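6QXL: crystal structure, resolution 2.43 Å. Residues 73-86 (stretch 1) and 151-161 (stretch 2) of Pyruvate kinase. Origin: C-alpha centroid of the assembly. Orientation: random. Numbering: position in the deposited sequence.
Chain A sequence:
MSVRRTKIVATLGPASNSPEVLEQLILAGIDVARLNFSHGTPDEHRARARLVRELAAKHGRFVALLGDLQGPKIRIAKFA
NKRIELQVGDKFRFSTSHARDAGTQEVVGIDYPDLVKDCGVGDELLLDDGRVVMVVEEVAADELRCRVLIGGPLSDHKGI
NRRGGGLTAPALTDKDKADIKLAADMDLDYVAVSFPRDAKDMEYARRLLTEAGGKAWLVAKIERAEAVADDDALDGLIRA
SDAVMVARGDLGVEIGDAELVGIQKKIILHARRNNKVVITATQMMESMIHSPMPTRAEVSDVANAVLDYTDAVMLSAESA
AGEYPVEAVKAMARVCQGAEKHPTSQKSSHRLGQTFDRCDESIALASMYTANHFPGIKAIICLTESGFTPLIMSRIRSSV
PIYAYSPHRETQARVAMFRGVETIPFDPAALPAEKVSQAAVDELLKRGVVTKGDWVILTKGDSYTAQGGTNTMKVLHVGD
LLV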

# COMPACT_ATOMS: atom_id res chain seq x y z
N LYS A 73 -17.76 2.06 -42.48
CA LYS A 73 -17.09 0.83 -42.86
C LYS A 73 -16.96 0.81 -44.38
O LYS A 73 -17.92 1.13 -45.13
N ILE A 74 -15.72 0.55 -44.83
CA ILE A 74 -15.45 0.60 -46.27
C ILE A 74 -15.53 -0.84 -46.76
O ILE A 74 -14.86 -1.73 -46.23
N ARG A 75 -16.33 -1.06 -47.80
CA ARG A 75 -16.51 -2.41 -48.33
C ARG A 75 -16.16 -2.43 -49.81
O ARG A 75 -16.24 -1.42 -50.52
N ILE A 76 -15.78 -3.62 -50.26
CA ILE A 76 -15.66 -3.88 -51.69
C ILE A 76 -17.03 -4.06 -52.34
O ILE A 76 -18.04 -4.20 -51.67
N ALA A 77 -17.04 -4.04 -53.65
CA ALA A 77 -18.25 -4.24 -54.46
C ALA A 77 -18.56 -5.75 -54.67
O ALA A 77 -18.03 -6.59 -53.97
N LYS A 78 -19.41 -6.07 -55.64
CA LYS A 78 -19.76 -7.47 -55.91
C LYS A 78 -18.83 -8.12 -56.93
O LYS A 78 -18.16 -7.45 -57.71
N PHE A 79 -18.90 -9.44 -56.97
CA PHE A 79 -18.17 -10.29 -57.90
C PHE A 79 -19.15 -10.92 -58.86
O PHE A 79 -20.31 -11.00 -58.57
N ALA A 80 -18.70 -11.31 -60.05
CA ALA A 80 -19.58 -11.90 -61.06
C ALA A 80 -20.19 -13.23 -60.68
O ALA A 80 -21.34 -13.47 -60.88
N ASN A 81 -19.36 -14.07 -60.12
CA ASN A 81 -19.72 -15.37 -59.59
C ASN A 81 -19.49 -14.98 -58.18
O ASN A 81 -18.37 -14.83 -57.82
N LYS A 82 -20.40 -15.17 -57.28
CA LYS A 82 -20.30 -14.50 -55.99
C LYS A 82 -19.06 -14.53 -55.10
O LYS A 82 -18.97 -13.75 -54.22
N ARG A 83 -18.17 -15.46 -55.28
CA ARG A 83 -17.01 -15.52 -54.46
C ARG A 83 -15.81 -15.95 -55.25
O ARG A 83 -15.93 -16.52 -56.28
N ILE A 84 -14.64 -15.60 -54.78
CA ILE A 84 -13.39 -16.06 -55.38
C ILE A 84 -12.47 -16.57 -54.28
O ILE A 84 -12.70 -16.33 -53.10
N GLU A 85 -11.40 -17.22 -54.68
CA GLU A 85 -10.37 -17.73 -53.79
C GLU A 85 -9.03 -17.21 -54.25
O GLU A 85 -8.71 -17.27 -55.42
N LEU A 86 -8.22 -16.74 -53.31
CA LEU A 86 -6.92 -16.12 -53.60
C LEU A 86 -5.82 -16.84 -52.87
O LEU A 86 -6.00 -17.26 -51.73
N GLY A 151 -3.74 -15.63 -48.05
CA GLY A 151 -4.83 -15.99 -48.92
C GLY A 151 -6.08 -16.35 -48.19
O GLY A 151 -6.12 -16.38 -46.98
N GLY A 152 -7.10 -16.67 -48.98
CA GLY A 152 -8.40 -17.05 -48.47
C GLY A 152 -9.50 -16.67 -49.44
O GLY A 152 -9.23 -16.21 -50.54
N PRO A 153 -10.75 -16.84 -49.04
CA PRO A 153 -11.85 -16.44 -49.90
C PRO A 153 -12.20 -14.96 -49.80
O PRO A 153 -11.92 -14.33 -48.79
N LEU A 154 -12.84 -14.45 -50.83
CA LEU A 154 -13.35 -13.08 -50.85
C LEU A 154 -14.73 -13.14 -51.49
O LEU A 154 -14.92 -13.83 -52.48
N SER A 155 -15.66 -12.36 -50.98
CA SER A 155 -17.02 -12.37 -51.51
C SER A 155 -17.62 -10.96 -51.46
O SER A 155 -17.00 -10.03 -50.93
N ASP A 156 -18.83 -10.82 -52.00
CA ASP A 156 -19.46 -9.52 -52.17
C ASP A 156 -19.49 -8.75 -50.84
O ASP A 156 -19.71 -9.32 -49.78
N HIS A 157 -19.21 -7.45 -50.94
CA HIS A 157 -19.35 -6.50 -49.85
C HIS A 157 -18.52 -6.79 -48.60
O HIS A 157 -18.85 -6.30 -47.54
N LYS A 158 -17.43 -7.55 -48.71
CA LYS A 158 -16.57 -7.74 -47.57
C LYS A 158 -15.85 -6.46 -47.18
O LYS A 158 -15.55 -5.61 -48.02
N GLY A 159 -15.60 -6.33 -45.88
CA GLY A 159 -14.97 -5.13 -45.34
C GLY A 159 -13.49 -5.10 -45.65
O GLY A 159 -12.84 -6.13 -45.87
N ILE A 160 -12.98 -3.89 -45.75
CA ILE A 160 -11.55 -3.66 -45.94
C ILE A 160 -11.12 -2.53 -45.01
O ILE A 160 -11.84 -1.56 -44.80
N ASN A 161 -9.93 -2.66 -44.46
CA ASN A 161 -9.30 -1.58 -43.69
C ASN A 161 -7.81 -1.62 -43.89
O ASN A 161 -7.27 -2.58 -44.37

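Two antiparallel segments of pyruvate kinase lie side by side and bury 1066 Å² between them; in the paired strand residues 83-86 and 152-155, side chains alternate between the two faces of the sheet. Strand 83-86 pairs with strand 152-155 through four backbone bonds: I84 N to L154 O (2.9 Å), L154 N to I84 O (3.0 Å), L86 N to G152 O and G152 N to L86 O (both 3.0 Å). On the face that carries I84, L86 and L154, the central bump is L154, whose chi1 of -135° lies between wells, with chi2 p. Four apolar side chains of the other stretch form a shallow cup along one side of it: I84 (p, t) brings CG1 to 3.9 Å from L154 CB, L86 (m, t) sets CD1 4.0 Å from L154 CD2, and F79 (m, chi2 90°) points toward the second stretch, its CZ 4.2 Å from L154 CB. I76 (p, t) starts sideways, but its end swings nearer and places CD1 4.0 Å from L154 CG; the same CD1 lies 3.7 Å from S155 O and so also packs on the turn backbone.

The other face, with R83, E85, P153 and S155, is more open and polar. R83 (t, t, p) lays CG 3.2 Å from L154 O and 4.1 Å from S155 CB, then carries its guanidinium on to P153, where CB meets the edge of the group, 3.7 Å from NH2. E85 (chi1 -92°, chi2 m) curls its carboxylate back so that OE1 is 3.5 Å from P153 CB; a salt bridge between R83 NH2 and E85 OE1 (3.6 Å) ties the two charged ends together beside P153 CB. G151 and G152 let the backbones close up here. A CB on G151 would sit 2.5 Å from L86 O, and the backbone angles of G152 themselves call for glycine.

Beyond the strand, a type II turn from S155 to K158 fits against the loop of the first stretch. D156 (m) begins sideways and turns its carboxylate inward, where OD1 accepts from F79 N at 2.9 Å at the edge of the F79 ring, near its plane, and OD2 lies 3.3 Å from K78 CB. H157 (m) points away at CB, yet its ring lies beside the loop: ND1 gives a weak bond to I76 O (3.4 Å), and NE2 touches K78 CE at 3.3 Å along an extended lysine chain (m, t, t, t). I76 N also donates to K158 O (3.0 Å). R75 (m, t, t) reaches along the turn to give NH1 to H157 O at 3.1 Å, an almost straight bond at the guanidinium edge; its NH2 is satisfied elsewhere in the structure.

At the far end, I160 N binds I74 O (2.9 Å), and I74 (m, t) meets I160 (t, t) through their CG2 methyls, 3.7 Å apart. The space left at G159 is partly taken by the K73 chain: a CB there would lie a tight 3.3 Å from K73 CE. One water joins the backbones here, accepting from I74 N (3.1 Å) and donating to I160 O (3.0 Å).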

# COMPACT_ATOMS: atom_id res chain seq x y z
CB LYS A 73 -17.85 -0.36 -42.38
CG LYS A 73 -17.05 -1.64 -42.43
CD LYS A 73 -17.89 -2.83 -41.90
CE LYS A 73 -17.03 -3.94 -41.33
NZ LYS A 73 -16.36 -3.60 -40.03
CB ILE A 74 -14.05 1.16 -46.55
CG1 ILE A 74 -13.85 2.52 -45.90
CG2 ILE A 74 -13.77 1.16 -48.01
CD1 ILE A 74 -12.38 2.89 -45.75
CB ARG A 75 -17.92 -2.93 -48.15
CG ARG A 75 -18.62 -2.52 -46.89
CD ARG A 75 -19.94 -3.34 -46.74
NE ARG A 75 -20.42 -3.28 -45.34
CZ ARG A 75 -20.34 -4.27 -44.43
NH1 ARG A 75 -19.83 -5.47 -44.71
NH2 ARG A 75 -20.74 -4.04 -43.19
CB ILE A 76 -14.72 -5.05 -51.98
CG1 ILE A 76 -15.35 -6.37 -51.55
CG2 ILE A 76 -13.35 -4.84 -51.31
CD1 ILE A 76 -14.36 -7.55 -51.54
CB ALA A 77 -18.13 -3.49 -55.78
CB LYS A 78 -21.23 -7.57 -56.39
CG LYS A 78 -22.22 -6.96 -55.46
CD LYS A 78 -23.61 -7.08 -55.99
CE LYS A 78 -24.61 -6.75 -54.95
NZ LYS A 78 -25.97 -6.51 -55.53
CB PHE A 79 -17.47 -11.39 -57.17
CG PHE A 79 -16.24 -10.97 -56.46
CD1 PHE A 79 -16.29 -10.55 -55.16
CD2 PHE A 79 -15.03 -11.06 -57.06
CE1 PHE A 79 -15.17 -10.20 -54.50
CE2 PHE A 79 -13.90 -10.71 -56.40
CZ PHE A 79 -13.96 -10.28 -55.12
CB ALA A 80 -18.85 -12.03 -62.36
CB ASN A 81 -18.72 -16.40 -60.02
CG ASN A 81 -18.53 -16.43 -61.50
OD1 ASN A 81 -19.48 -16.45 -62.24
ND2 ASN A 81 -17.30 -16.40 -61.95
CB LYS A 82 -21.51 -14.87 -55.17
CG LYS A 82 -22.72 -15.15 -56.02
CD LYS A 82 -23.92 -15.48 -55.17
CE LYS A 82 -25.13 -14.65 -55.59
NZ LYS A 82 -25.91 -14.20 -54.41
CB ARG A 83 -17.30 -16.51 -53.35
CG ARG A 83 -16.20 -16.71 -52.34
CD ARG A 83 -16.64 -17.66 -51.26
NE ARG A 83 -16.89 -19.01 -51.74
CZ ARG A 83 -15.96 -19.93 -51.93
NH1 ARG A 83 -16.30 -21.14 -52.36
NH2 ARG A 83 -14.68 -19.65 -51.69
CB ILE A 84 -12.64 -14.95 -56.18
CG1 ILE A 84 -12.27 -13.76 -55.26
CG2 ILE A 84 -13.47 -14.45 -57.34
CD1 ILE A 84 -11.13 -12.91 -55.75
CB GLU A 85 -10.38 -19.27 -53.82
CG GLU A 85 -11.26 -19.92 -52.77
CD GLU A 85 -10.61 -19.99 -51.39
OE1 GLU A 85 -11.38 -20.27 -50.44
OE2 GLU A 85 -9.35 -19.90 -51.25
CB LEU A 86 -6.90 -14.64 -53.21
CG LEU A 86 -7.77 -13.66 -53.98
CD1 LEU A 86 -7.83 -12.31 -53.25
CD2 LEU A 86 -7.18 -13.50 -55.38
CB PRO A 153 -13.01 -17.32 -49.39
CG PRO A 153 -12.72 -17.47 -47.94
CD PRO A 153 -11.21 -17.52 -47.81
CB LEU A 154 -12.42 -12.18 -51.67
CG LEU A 154 -12.03 -10.80 -51.10
CD1 LEU A 154 -11.52 -10.88 -49.68
CD2 LEU A 154 -10.93 -10.15 -51.92
CB SER A 155 -17.86 -13.37 -50.70
OG SER A 155 -18.08 -12.88 -49.38
CB ASP A 156 -20.88 -9.63 -52.71
CG ASP A 156 -20.95 -10.23 -54.12
OD1 ASP A 156 -19.93 -10.77 -54.62
OD2 ASP A 156 -22.07 -10.25 -54.71
CB HIS A 157 -20.83 -6.35 -49.46
CG HIS A 157 -21.71 -5.92 -50.58
ND1 HIS A 157 -21.40 -4.86 -51.42
CD2 HIS A 157 -22.87 -6.45 -51.05
CE1 HIS A 157 -22.35 -4.72 -52.32
NE2 HIS A 157 -23.25 -5.69 -52.12
CB LYS A 158 -15.57 -8.86 -47.81
CG LYS A 158 -16.15 -10.25 -47.81
CD LYS A 158 -16.55 -10.66 -46.40
CE LYS A 158 -17.37 -11.94 -46.38
NZ LYS A 158 -18.50 -11.92 -45.38
CB ILE A 160 -11.25 -3.34 -47.43
CG1 ILE A 160 -9.76 -3.14 -47.66
CG2 ILE A 160 -11.99 -2.13 -47.91
CD1 ILE A 160 -9.37 -3.12 -49.12
CB ASN A 161 -9.66 -1.64 -42.20
CG ASN A 161 -9.52 -0.26 -41.50
OD1 ASN A 161 -8.94 0.70 -42.01
ND2 ASN A 161 -10.11 -0.16 -40.32
O HOH W 1 -13.46 -0.05 -42.72